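Flavodoxin (Methanosarcina acetivorans C2A, PDB 5WID) binds flavin mononucleotide and, like other flavodoxins, probably acts as a small soluble carrier of electrons between redox partners. Local coordinates at residues A[11-16]-A[119-124]; A[18-23]-A[125-130]; A[110-115]-A[135-140]; A[68-73]-A[101-106]; A[24-27]-A[31-34]. All coordinates share one frame; numbering follows the deposited sequence. Where two conformers were deposited one is given.

How the contacts relate
From the N terminus, helix 13-27 runs into contact 5 first, which closes a short loop onto strand 31-36. Contact 4 comes next, in series with it, tying helix 64-76 to helix 96-106 beyond the chain's centre. Contacts 1 and 2 both span about a hundred residues, from helix 13-27 to the loop and helix after strand 110-119; contacts 4 and 5 nest inside both. These two cross each other, and contact 3, joining strand 110-119 to helix 124-143, crosses them in turn. Ile-21 of contact 2 meets Ile-137 of contact 3, while Val-111 of contact 3 packs on Met-104 of contact 4, linking the two layers of helices across the sheet.

Contact 1: residues A[11-16]-A[119-124]. With FMN (flavin mononucleotide), chain D.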
# COMPACT_ATOMS: atom_id res chain seq x y z
N SER A 11 -12.52 3.43 9.16
CA SER A 11 -13.09 2.63 10.23
C SER A 11 -12.16 1.51 10.68
O SER A 11 -12.56 0.71 11.53
CB SER A 11 -14.45 2.03 9.80
OG SER A 11 -14.30 0.86 8.98
N GLY A 12 -10.96 1.41 10.11
CA GLY A 12 -9.98 0.43 10.55
C GLY A 12 -9.74 -0.72 9.59
O GLY A 12 -8.79 -1.49 9.81
N ASN A 13 -10.53 -0.88 8.54
CA ASN A 13 -10.40 -2.09 7.73
C ASN A 13 -9.14 -2.07 6.88
O ASN A 13 -8.37 -3.04 6.87
CB ASN A 13 -11.65 -2.28 6.87
CG ASN A 13 -12.89 -2.60 7.70
OD1 ASN A 13 -12.79 -3.16 8.81
ND2 ASN A 13 -14.07 -2.25 7.18
N THR A 14 -8.90 -0.97 6.16
CA THR A 14 -7.65 -0.85 5.40
C THR A 14 -6.45 -0.80 6.33
O THR A 14 -5.37 -1.30 5.98
CB THR A 14 -7.72 0.39 4.50
OG1 THR A 14 -8.89 0.27 3.67
CG2 THR A 14 -6.47 0.53 3.60
N LYS A 15 -6.61 -0.21 7.51
CA LYS A 15 -5.52 -0.23 8.48
C LYS A 15 -5.17 -1.67 8.88
O LYS A 15 -3.99 -2.03 8.95
CB LYS A 15 -5.89 0.59 9.72
CG LYS A 15 -4.83 0.57 10.85
CD LYS A 15 -5.25 1.49 12.02
CE LYS A 15 -4.16 1.58 13.08
NZ LYS A 15 -3.96 0.26 13.73
N ALA A 16 -6.19 -2.49 9.14
CA ALA A 16 -5.94 -3.89 9.48
C ALA A 16 -5.20 -4.59 8.35
O ALA A 16 -4.29 -5.39 8.60
CB ALA A 16 -7.26 -4.59 9.79
N LEU A 119 -13.43 -7.12 0.72
CA LEU A 119 -14.74 -6.62 1.13
C LEU A 119 -14.85 -6.50 2.65
O LEU A 119 -14.53 -7.44 3.38
CB LEU A 119 -15.84 -7.55 0.60
CG LEU A 119 -16.23 -7.37 -0.86
CD1 LEU A 119 -16.94 -8.63 -1.33
CD2 LEU A 119 -17.13 -6.15 -1.01
N HIS A 120 -15.32 -5.34 3.10
CA HIS A 120 -15.76 -5.09 4.50
C HIS A 120 -14.60 -5.41 5.46
O HIS A 120 -13.44 -5.10 5.17
CB HIS A 120 -17.03 -5.87 4.78
CG HIS A 120 -18.10 -5.68 3.75
ND1 HIS A 120 -18.60 -4.44 3.42
CD2 HIS A 120 -18.77 -6.57 2.99
CE1 HIS A 120 -19.53 -4.57 2.50
NE2 HIS A 120 -19.66 -5.86 2.22
N LYS A 121 -14.90 -5.99 6.62
CA LYS A 121 -13.86 -6.22 7.61
C LYS A 121 -13.07 -7.47 7.25
O LYS A 121 -13.67 -8.54 7.05
CB LYS A 121 -14.46 -6.38 9.00
CG LYS A 121 -13.44 -6.64 10.08
CD LYS A 121 -14.15 -6.87 11.41
CE LYS A 121 -13.17 -7.26 12.51
NZ LYS A 121 -12.34 -6.10 12.92
N PRO A 122 -11.75 -7.38 7.17
CA PRO A 122 -10.94 -8.57 6.85
C PRO A 122 -11.13 -9.66 7.89
O PRO A 122 -11.00 -9.42 9.10
CB PRO A 122 -9.50 -8.03 6.86
CG PRO A 122 -9.64 -6.57 6.52
CD PRO A 122 -10.94 -6.14 7.18
N THR A 123 -11.47 -10.86 7.42
CA THR A 123 -11.44 -12.05 8.25
C THR A 123 -10.00 -12.48 8.52
O THR A 123 -9.05 -11.96 7.93
CB THR A 123 -12.16 -13.21 7.57
OG1 THR A 123 -11.41 -13.60 6.41
CG2 THR A 123 -13.58 -12.80 7.15
N ASP A 124 -9.83 -13.49 9.37
CA ASP A 124 -8.49 -14.02 9.57
C ASP A 124 -7.88 -14.52 8.26
O ASP A 124 -6.71 -14.28 7.98
CB ASP A 124 -8.49 -15.13 10.63
CG ASP A 124 -8.69 -14.57 12.03
OD1 ASP A 124 -9.08 -15.34 12.93
OD2 ASP A 124 -8.47 -13.36 12.22
N1 FMN D . -17.41 0.99 -1.01
C2 FMN D . -17.30 0.83 -2.37
O2 FMN D . -16.87 -0.23 -2.83
N3 FMN D . -17.67 1.86 -3.22
C4 FMN D . -18.14 3.05 -2.73
O4 FMN D . -18.45 3.95 -3.53
C4A FMN D . -18.26 3.21 -1.34
N5 FMN D . -18.75 4.38 -0.81
C5A FMN D . -18.87 4.52 0.56
C6 FMN D . -19.37 5.71 1.08
C7 FMN D . -19.49 5.87 2.45
C7M FMN D . -20.04 7.17 2.98
C8 FMN D . -19.13 4.84 3.31
C8M FMN D . -19.27 5.00 4.80
C9 FMN D . -18.63 3.64 2.80
C9A FMN D . -18.50 3.48 1.42
N10 FMN D . -18.00 2.30 0.89
C10 FMN D . -17.90 2.17 -0.48
C1' FMN D . -17.62 1.17 1.78
C2' FMN D . -16.23 1.28 2.38
O2' FMN D . -15.21 1.30 1.40
C3' FMN D . -16.04 0.06 3.27
O3' FMN D . -16.91 0.17 4.39
C4' FMN D . -14.60 -0.17 3.74
O4' FMN D . -14.57 -1.41 4.42
C5' FMN D . -14.07 0.94 4.65
O5' FMN D . -12.71 0.64 4.92
P FMN D . -11.86 1.57 5.92
O1P FMN D . -10.41 1.23 5.70
O2P FMN D . -12.12 3.02 5.57
O3P FMN D . -12.29 1.25 7.33
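The carboxamide of Asn-13 is the flat group here, with the loop 120-123 laid over one of its faces: the carbonyl O of His-120 lies 3.6 Å from Asn-13 CG, and CA of Lys-121 is 3.5 Å from OD1. Pro-122 extends this cover, its ring atom CD lying 3.9 Å from Asn-13 OD1, while its CG touches the backbone O of Asn-13. The other face of the amide looks toward the flavin phosphate oxygen O3P and Ser-11 OG. Beyond ND2 stands the ribityl hydroxyl O4' of FMN, which accepts a nearly straight hydrogen bond (2.9 Å from ND2, 161° at the hydrogen). The side chain is directed there by its first torsion, which sets CG beside the backbone N (chi1 -68°). Asparagine suits the place because its flat amide can lie face-on under the loop and still give an N-H to the ligand. The phosphate is gripped from the same turn: O3P accepts from Ser-11 N, Ser-11 OG at 2.6 Å and Asn-13 N, whereas O1P accepts from Thr-14 N and Thr-14 OG1, both at 2.7 Å. Gly-12, with a positive phi of 108°, takes a turn there that a side chain would obstruct, and its N is bonded to Ser-9 OG. Ser-89 OG holds the His-120 carbonyl from outside. Backbone N-H groups and hydroxyls of the Ser-Thr-Ser-Gly-Asn-Thr sequence, which leads into helix 13-27, form the phosphate-binding loop characteristic of flavodoxins.

Contact 2: residues A[18-23]-A[125-130]; sequences AEAIGN and KDLQEC
Ile-21 meets Cys-130 where two helices come close, and its side chain can be traced outward from the backbone. Its CA already lies 3.5 Å from the carbonyl O of Cys-130 in a CA-H...O contact with 149° at the hydrogen. CB, one bond further, is 3.9 Å from that oxygen. CG1 comes nearer still, 3.4 Å from Cys-130 O and 4.0 Å from Cys-130 CB, since it stands beside the backbone N (chi1 -68°). CD1, anti along the chain, has passed beyond Cys-130. The other branch, CG2, runs on to Ile-137, further along the same partner helix. The preceding residue, Ala-20, puts its CB 3.6 Å from Cys-130 CB and touches the backbone O of Leu-127. The end of Leu-127 folds over the same methyl, with CD2 3.9 Å from Ala-20 CB. Alanine and cysteine are small enough to let the segment axes approach to 8.1 Å. The segments cross at -53°, near the angle expected when ridges of residues four apart pack into grooves. Ile-21 also touches Leu-133 of the partner helix and, in the sheet, Val-5 and Phe-87, while Cys-130 rests on Leu-116. Helices 13-27 and 124-143 thus lie side by side on one face of the sheet, over strands 2-8, 83-90 and 110-119.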
# COMPACT_ATOMS: atom_id res chain seq x y z
N ALA A 18 -3.18 -3.18 6.18
CA ALA A 18 -1.83 -2.63 6.14
C ALA A 18 -0.94 -3.27 7.18
O ALA A 18 0.23 -3.59 6.91
CB ALA A 18 -1.89 -1.11 6.35
N GLU A 19 -1.46 -3.47 8.39
CA GLU A 19 -0.65 -4.07 9.44
C GLU A 19 -0.31 -5.51 9.13
O GLU A 19 0.80 -5.96 9.44
CB GLU A 19 -1.38 -3.95 10.78
CG GLU A 19 -1.43 -2.49 11.18
CD GLU A 19 -2.34 -2.18 12.32
OE1 GLU A 19 -3.12 -3.06 12.73
OE2 GLU A 19 -2.27 -1.03 12.80
N ALA A 20 -1.22 -6.23 8.48
CA ALA A 20 -0.93 -7.61 8.11
C ALA A 20 0.09 -7.68 6.97
O ALA A 20 0.95 -8.57 6.96
CB ALA A 20 -2.21 -8.35 7.72
N ILE A 21 0.01 -6.75 6.01
CA ILE A 21 1.05 -6.67 4.97
C ILE A 21 2.41 -6.44 5.62
O ILE A 21 3.40 -7.10 5.29
CB ILE A 21 0.73 -5.56 3.96
CG1 ILE A 21 -0.51 -5.91 3.13
CG2 ILE A 21 1.92 -5.32 3.03
CD1 ILE A 21 -1.06 -4.69 2.35
N GLY A 22 2.47 -5.49 6.57
CA GLY A 22 3.72 -5.23 7.26
C GLY A 22 4.23 -6.45 8.01
O GLY A 22 5.44 -6.71 8.02
N ASN A 23 3.33 -7.20 8.65
CA ASN A 23 3.72 -8.42 9.33
C ASN A 23 4.38 -9.40 8.36
O ASN A 23 5.36 -10.06 8.70
CB ASN A 23 2.50 -9.05 10.00
CG ASN A 23 2.80 -10.36 10.70
OD1 ASN A 23 2.62 -11.43 10.13
ND2 ASN A 23 3.23 -10.28 11.95
N LYS A 125 -8.68 -15.20 7.42
CA LYS A 125 -8.13 -15.69 6.16
C LYS A 125 -7.82 -14.53 5.21
O LYS A 125 -6.82 -14.57 4.49
CB LYS A 125 -9.08 -16.69 5.49
CG LYS A 125 -8.45 -17.46 4.30
CD LYS A 125 -9.29 -18.67 3.88
CE LYS A 125 -10.54 -18.27 3.08
NZ LYS A 125 -10.22 -17.70 1.73
N ASP A 126 -8.65 -13.48 5.22
CA ASP A 126 -8.32 -12.26 4.46
C ASP A 126 -6.99 -11.68 4.91
O ASP A 126 -6.20 -11.21 4.08
CB ASP A 126 -9.40 -11.19 4.64
CG ASP A 126 -10.73 -11.55 4.01
OD1 ASP A 126 -10.76 -12.31 3.01
OD2 ASP A 126 -11.76 -11.05 4.52
N LEU A 127 -6.74 -11.65 6.22
CA LEU A 127 -5.49 -11.09 6.70
C LEU A 127 -4.30 -11.96 6.30
O LEU A 127 -3.19 -11.45 6.15
CB LEU A 127 -5.55 -10.89 8.21
CG LEU A 127 -6.55 -9.81 8.63
CD1 LEU A 127 -6.81 -9.84 10.14
CD2 LEU A 127 -6.08 -8.42 8.18
N GLN A 128 -4.52 -13.27 6.12
CA GLN A 128 -3.45 -14.12 5.58
C GLN A 128 -3.14 -13.74 4.14
O GLN A 128 -1.97 -13.77 3.72
CB GLN A 128 -3.85 -15.59 5.69
CG GLN A 128 -3.80 -16.15 7.11
CD GLN A 128 -2.43 -16.00 7.76
OE1 GLN A 128 -1.41 -16.38 7.18
NE2 GLN A 128 -2.40 -15.43 8.96
N GLU A 129 -4.16 -13.38 3.35
CA GLU A 129 -3.89 -12.85 2.01
C GLU A 129 -2.99 -11.62 2.09
O GLU A 129 -2.07 -11.46 1.28
CB GLU A 129 -5.18 -12.46 1.28
CG GLU A 129 -6.22 -13.53 1.21
CD GLU A 129 -5.98 -14.50 0.08
OE1 GLU A 129 -5.01 -14.30 -0.70
OE2 GLU A 129 -6.78 -15.45 -0.04
N CYS A 130 -3.29 -10.73 3.03
CA CYS A 130 -2.50 -9.52 3.22
C CYS A 130 -1.07 -9.87 3.60
O CYS A 130 -0.11 -9.31 3.05
CB CYS A 130 -3.14 -8.64 4.30
SG CYS A 130 -4.77 -8.00 3.80

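Contact 3: residues A[110-115]-A[135-140]; sequences TVMDPV and IDIAEK
Met-112 supplies about half of the buried surface, reaching from strand 110-119 to Asp-136 and Lys-140 on helix 124-143. Its sulfur settles between two turns of the helix, SD lying 3.9 Å from Ile-137 CA and also 3.9 Å from Lys-140 CB. A bend at the last torsion (chi3 48°) then turns the methyl onto the helix, where CE meets Asp-136 CB at 3.6 Å. The unbranched, pliable thioether suits such a span, since it can follow the helix surface without a rigid fit. Lys-140 runs antiparallel alongside it, CB and CG against SD, its aliphatic carbons covering the methionine. The polar end of Asp-136 is taken up in two ways. OD1 pairs with Arg-132 one turn earlier, and OD2 accepts from a water, 2.9 Å away, that also donates to Asp-113 O at 2.6 Å. The water therefore bridges backbone and helix just beyond the methionine. Underneath, Met-112 and Lys-140 both touch Ile-83 of the neighbouring strand, while Ile-137 packs on Ala-85. A helix returning over the edge strand that precedes it, here closing the chain, is the last beta-alpha unit of the flavodoxin-like fold.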
# COMPACT_ATOMS: atom_id res chain seq x y z
N THR A 110 6.96 0.07 -10.62
CA THR A 110 6.58 -1.27 -11.05
C THR A 110 5.69 -1.86 -9.97
O THR A 110 6.17 -2.20 -8.88
CB THR A 110 7.80 -2.15 -11.29
OG1 THR A 110 8.64 -1.55 -12.28
CG2 THR A 110 7.36 -3.54 -11.76
N VAL A 111 4.40 -1.96 -10.28
CA VAL A 111 3.39 -2.38 -9.32
C VAL A 111 3.32 -3.90 -9.32
O VAL A 111 3.10 -4.53 -10.36
CB VAL A 111 2.02 -1.76 -9.65
CG1 VAL A 111 0.95 -2.32 -8.70
CG2 VAL A 111 2.10 -0.26 -9.54
N MET A 112 3.49 -4.49 -8.15
CA MET A 112 3.39 -5.93 -8.03
C MET A 112 1.95 -6.40 -8.17
O MET A 112 1.00 -5.71 -7.79
CB MET A 112 3.91 -6.36 -6.67
CG MET A 112 5.38 -6.23 -6.56
SD MET A 112 5.85 -6.87 -4.99
CE MET A 112 5.00 -8.43 -4.93
N ASP A 113 1.80 -7.58 -8.73
CA ASP A 113 0.56 -8.31 -8.54
C ASP A 113 0.65 -9.11 -7.24
O ASP A 113 1.73 -9.59 -6.87
CB ASP A 113 0.30 -9.27 -9.69
CG ASP A 113 0.13 -8.58 -11.03
OD1 ASP A 113 -0.68 -7.64 -11.13
OD2 ASP A 113 0.81 -9.01 -11.99
N PRO A 114 -0.46 -9.29 -6.52
CA PRO A 114 -1.80 -8.79 -6.85
C PRO A 114 -2.08 -7.41 -6.27
O PRO A 114 -1.62 -7.11 -5.17
CB PRO A 114 -2.72 -9.81 -6.19
CG PRO A 114 -1.97 -10.19 -4.94
CD PRO A 114 -0.50 -10.19 -5.35
N VAL A 115 -2.81 -6.59 -7.02
CA VAL A 115 -3.55 -5.49 -6.41
C VAL A 115 -4.64 -6.10 -5.55
O VAL A 115 -5.45 -6.90 -6.03
CB VAL A 115 -4.13 -4.57 -7.50
CG1 VAL A 115 -5.07 -3.51 -6.91
CG2 VAL A 115 -3.00 -3.93 -8.31
N ILE A 135 4.85 -10.77 2.28
CA ILE A 135 5.94 -11.70 1.99
C ILE A 135 6.44 -11.49 0.57
O ILE A 135 7.66 -11.40 0.33
CB ILE A 135 5.49 -13.17 2.20
CG1 ILE A 135 5.26 -13.45 3.69
CG2 ILE A 135 6.53 -14.14 1.62
CD1 ILE A 135 4.48 -14.76 3.95
N ASP A 136 5.51 -11.38 -0.38
CA ASP A 136 5.91 -11.18 -1.78
C ASP A 136 6.68 -9.87 -1.95
O ASP A 136 7.65 -9.82 -2.71
CB ASP A 136 4.68 -11.19 -2.70
CG ASP A 136 4.01 -12.55 -2.81
OD1 ASP A 136 4.61 -13.58 -2.42
OD2 ASP A 136 2.86 -12.58 -3.31
N ILE A 137 6.23 -8.80 -1.28
CA ILE A 137 6.95 -7.53 -1.36
C ILE A 137 8.38 -7.69 -0.84
O ILE A 137 9.34 -7.23 -1.46
CB ILE A 137 6.20 -6.43 -0.59
CG1 ILE A 137 4.89 -6.07 -1.28
CG2 ILE A 137 7.08 -5.18 -0.47
CD1 ILE A 137 3.99 -5.18 -0.39
N ALA A 138 8.53 -8.35 0.31
CA ALA A 138 9.86 -8.55 0.87
C ALA A 138 10.74 -9.35 -0.08
O ALA A 138 11.92 -9.02 -0.26
CB ALA A 138 9.75 -9.25 2.23
N GLU A 139 10.20 -10.39 -0.70
CA GLU A 139 11.01 -11.20 -1.61
C GLU A 139 11.42 -10.41 -2.84
O GLU A 139 12.55 -10.56 -3.34
CB GLU A 139 10.24 -12.46 -2.01
CG GLU A 139 10.13 -13.48 -0.88
CD GLU A 139 11.50 -13.90 -0.36
OE1 GLU A 139 12.44 -14.05 -1.18
OE2 GLU A 139 11.65 -14.06 0.86
N LYS A 140 10.53 -9.55 -3.33
CA LYS A 140 10.87 -8.67 -4.45
C LYS A 140 11.98 -7.70 -4.07
O LYS A 140 12.92 -7.48 -4.85
CB LYS A 140 9.62 -7.92 -4.92
CG LYS A 140 9.77 -7.19 -6.24
CD LYS A 140 9.86 -8.16 -7.40
CE LYS A 140 8.49 -8.71 -7.77
NZ LYS A 140 8.55 -9.54 -9.00
O HOH W 1 3.11 -11.61 -5.98

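Contact 4: residues A[68-73]-A[101-106]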
# COMPACT_ATOMS: atom_id res chain seq x y z
N LYS A 68 -4.56 13.43 -2.85
CA LYS A 68 -3.59 14.51 -2.70
C LYS A 68 -2.23 13.97 -2.27
O LYS A 68 -1.20 14.36 -2.82
CB LYS A 68 -4.14 15.53 -1.69
CG LYS A 68 -3.20 16.67 -1.35
CD LYS A 68 -3.86 17.65 -0.39
CE LYS A 68 -3.34 19.06 -0.59
NZ LYS A 68 -3.74 19.62 -1.90
N PHE A 69 -2.22 13.06 -1.29
CA PHE A 69 -0.96 12.45 -0.87
C PHE A 69 -0.22 11.83 -2.05
O PHE A 69 0.99 12.00 -2.19
CB PHE A 69 -1.22 11.37 0.19
CG PHE A 69 -0.02 10.52 0.48
CD1 PHE A 69 0.97 10.98 1.34
CD2 PHE A 69 0.16 9.30 -0.16
CE1 PHE A 69 2.10 10.21 1.58
CE2 PHE A 69 1.28 8.53 0.09
CZ PHE A 69 2.26 9.00 0.97
N MET A 70 -0.95 11.10 -2.90
CA MET A 70 -0.32 10.45 -4.05
C MET A 70 0.14 11.46 -5.09
O MET A 70 1.25 11.35 -5.63
CB MET A 70 -1.29 9.46 -4.68
CG MET A 70 -1.59 8.29 -3.74
SD MET A 70 -2.29 6.92 -4.64
CE MET A 70 -0.84 6.29 -5.52
N ASP A 71 -0.71 12.44 -5.41
CA ASP A 71 -0.41 13.37 -6.50
C ASP A 71 0.69 14.35 -6.12
O ASP A 71 1.39 14.87 -6.99
CB ASP A 71 -1.66 14.14 -6.90
CG ASP A 71 -2.67 13.29 -7.64
OD1 ASP A 71 -2.31 12.18 -8.10
OD2 ASP A 71 -3.82 13.73 -7.76
N GLU A 72 0.81 14.67 -4.83
CA GLU A 72 1.78 15.64 -4.36
C GLU A 72 2.98 14.96 -3.70
O GLU A 72 4.09 15.02 -4.22
CB GLU A 72 1.10 16.64 -3.41
CG GLU A 72 0.04 17.46 -4.12
CD GLU A 72 -0.79 18.30 -3.17
OE1 GLU A 72 -0.36 18.50 -2.01
OE2 GLU A 72 -1.88 18.75 -3.59
N THR A 73 2.75 14.28 -2.58
CA THR A 73 3.86 13.77 -1.78
C THR A 73 4.54 12.58 -2.44
O THR A 73 5.78 12.54 -2.51
CB THR A 73 3.37 13.40 -0.38
OG1 THR A 73 2.71 14.53 0.20
CG2 THR A 73 4.54 13.01 0.51
N ALA A 101 -3.11 1.75 -8.03
CA ALA A 101 -2.16 1.05 -8.89
C ALA A 101 -1.91 1.81 -10.18
O ALA A 101 -0.76 1.93 -10.63
CB ALA A 101 -2.67 -0.36 -9.19
N GLU A 102 -2.98 2.32 -10.81
CA GLU A 102 -2.81 3.06 -12.06
C GLU A 102 -1.97 4.31 -11.85
O GLU A 102 -1.09 4.62 -12.67
CB GLU A 102 -4.19 3.40 -12.64
CG GLU A 102 -4.82 2.24 -13.38
CD GLU A 102 -6.32 2.40 -13.60
OE1 GLU A 102 -6.82 3.54 -13.55
OE2 GLU A 102 -7.00 1.37 -13.83
N LYS A 103 -2.21 5.04 -10.76
CA LYS A 103 -1.40 6.21 -10.44
C LYS A 103 0.06 5.83 -10.27
O LYS A 103 0.95 6.52 -10.78
CB LYS A 103 -1.90 6.87 -9.16
CG LYS A 103 -2.78 8.06 -9.35
CD LYS A 103 -2.95 8.78 -8.02
CE LYS A 103 -4.27 9.52 -7.99
NZ LYS A 103 -4.30 10.51 -9.07
N MET A 104 0.33 4.74 -9.54
CA MET A 104 1.71 4.32 -9.34
C MET A 104 2.40 4.00 -10.66
O MET A 104 3.57 4.37 -10.86
CB MET A 104 1.76 3.10 -8.42
CG MET A 104 1.34 3.41 -7.00
SD MET A 104 1.39 1.88 -6.04
CE MET A 104 1.97 2.50 -4.49
N ARG A 105 1.71 3.30 -11.56
CA ARG A 105 2.31 2.98 -12.85
C ARG A 105 2.61 4.24 -13.65
O ARG A 105 3.66 4.35 -14.28
CB ARG A 105 1.39 2.03 -13.64
CG ARG A 105 1.32 0.63 -13.04
CD ARG A 105 0.60 -0.36 -13.95
NE ARG A 105 0.30 -1.60 -13.24
CZ ARG A 105 -0.89 -1.90 -12.74
NH1 ARG A 105 -1.91 -1.07 -12.91
NH2 ARG A 105 -1.08 -3.05 -12.11
N GLU A 106 1.70 5.22 -13.61
CA GLU A 106 1.90 6.48 -14.32
C GLU A 106 3.13 7.22 -13.79
O GLU A 106 3.76 7.97 -14.54
CB GLU A 106 0.67 7.36 -14.18
CG GLU A 106 -0.41 7.10 -15.21
CD GLU A 106 -1.75 7.72 -14.83
OE1 GLU A 106 -2.71 7.60 -15.61
OE2 GLU A 106 -1.83 8.33 -13.73
O HOH W 2 -5.78 13.42 -9.58
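Two neighbouring helices on one face of the flavodoxin sheet, 64-76 and 96-106, are joined here by Met-70 and Asp-71 meeting Lys-103 and Met-104. The segments run almost parallel, 4° apart, but with 10.9 Å between their axes, so long side chains must span the gap. Lys-103 does this twice over. Its CD lies 3.8 Å from Met-70 CB, and the ammonium bends out at the last torsion (chi4 -61°) to give a salt bridge, NZ to Asp-71 OD1 at 2.8 Å, entering on the syn lone pair of that oxygen. A water donates to Asp-71 OD2 at 2.7 Å and accepts a weak bond from the same NZ. Replacing this lysine by a leucine, which lacks the ammonium, would probably leave Asp-71 without its countercharge and its carboxylate freer to turn. Below the charged pair, the Met-70 chain curls so that its methyl CE meets Met-104 CG at 3.9 Å and also touches Lys-103 CB. Flexible methionines suit this deeper layer, where Met-70 rests on Met-62 and Met-104 on Val-111. The two helices, nearly parallel, cover one face of the central sheet, as in the doubly wound three-layer alpha/beta sandwich of flavodoxin-like proteins.

Contact 5: residues A[24-27]-A[31-34]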
# COMPACT_ATOMS: atom_id res chain seq x y z
N GLY A 24 3.83 -9.51 7.15
CA GLY A 24 4.43 -10.38 6.16
C GLY A 24 5.80 -9.91 5.73
O GLY A 24 6.72 -10.72 5.55
N ILE A 25 5.97 -8.59 5.56
CA ILE A 25 7.29 -8.06 5.21
C ILE A 25 8.28 -8.34 6.33
O ILE A 25 9.41 -8.80 6.09
CB ILE A 25 7.21 -6.56 4.89
CG1 ILE A 25 6.34 -6.30 3.65
CG2 ILE A 25 8.61 -5.95 4.67
CD1 ILE A 25 5.96 -4.84 3.48
N GLU A 26 7.88 -8.07 7.58
CA GLU A 26 8.74 -8.37 8.73
C GLU A 26 9.17 -9.83 8.75
O GLU A 26 10.31 -10.15 9.11
CB GLU A 26 8.01 -8.07 10.05
CG GLU A 26 7.91 -6.62 10.43
CD GLU A 26 6.95 -6.39 11.59
OE1 GLU A 26 6.36 -7.37 12.11
OE2 GLU A 26 6.77 -5.21 11.98
N SER A 27 8.25 -10.74 8.41
CA SER A 27 8.52 -12.17 8.52
C SER A 27 9.67 -12.61 7.63
O SER A 27 10.23 -13.69 7.85
CB SER A 27 7.26 -12.98 8.21
OG SER A 27 7.02 -13.07 6.81
N ASP A 31 13.15 -4.59 6.71
CA ASP A 31 12.68 -3.52 7.56
C ASP A 31 11.42 -2.90 6.98
O ASP A 31 11.29 -2.75 5.76
CB ASP A 31 13.75 -2.44 7.72
CG ASP A 31 14.95 -2.92 8.51
OD1 ASP A 31 14.77 -3.79 9.38
OD2 ASP A 31 16.06 -2.41 8.26
N VAL A 32 10.47 -2.56 7.84
CA VAL A 32 9.20 -2.02 7.36
C VAL A 32 8.63 -1.07 8.40
O VAL A 32 8.84 -1.23 9.61
CB VAL A 32 8.19 -3.16 7.04
CG1 VAL A 32 7.86 -3.95 8.28
CG2 VAL A 32 6.92 -2.60 6.41
N GLN A 33 7.93 -0.05 7.92
CA GLN A 33 7.08 0.72 8.81
C GLN A 33 5.70 0.81 8.18
O GLN A 33 5.56 0.98 6.97
CB GLN A 33 7.68 2.10 9.13
CG GLN A 33 7.25 3.30 8.33
CD GLN A 33 8.15 4.50 8.62
OE1 GLN A 33 9.15 4.72 7.93
NE2 GLN A 33 7.81 5.26 9.66
N VAL A 34 4.69 0.60 9.02
CA VAL A 34 3.29 0.68 8.63
C VAL A 34 2.77 1.98 9.21
O VAL A 34 2.84 2.17 10.44
CB VAL A 34 2.49 -0.53 9.14
CG1 VAL A 34 1.01 -0.38 8.78
CG2 VAL A 34 3.08 -1.82 8.57
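This is an apolar helix-to-strand contact inside the first beta-alpha-beta unit, strand 2-8, helix 13-27 and strand 31-36, and it sits at the turn where the helix hands the chain back to the sheet: Ile-25 and Glu-26 close on Val-32. The isoleucine lies across the valine, with Ile-25 CG2 3.7 Å from Val-32 CB and Ile-25 CD1 3.8 Å from Val-32 CG2. Both residues are beta-branched, which gives them broad, stiff surfaces suited to filling a layer between helix and sheet. On the solvent side the aliphatic part of Glu-26 takes over, its CG only 3.4 Å from Val-32 CG1, while the extended chain carries the carboxylate on past the valine, OE2 still 4.1 Å from Val-32 CG1. Val-32 can serve both neighbours because CG1 is set between its backbone N and carbonyl carbon (chi1 62°), leaving CG2 opposite the N and turned to the isoleucine. Cutting this residue back to an alanine would take away both branches, and the gap would probably leave Ile-25 CD1 and Glu-26 CG without their mate. Ile-25 also packs on Val-5 of strand 2-8 and Ile-137 of helix 124-143, carrying the contact into both sheet and next helix. At the end of the segment, Ser-27 folds back on its own helix, OG donating to the carbonyl O of Gly-24 at 2.7 Å, tilted 24° from the carbonyl plane.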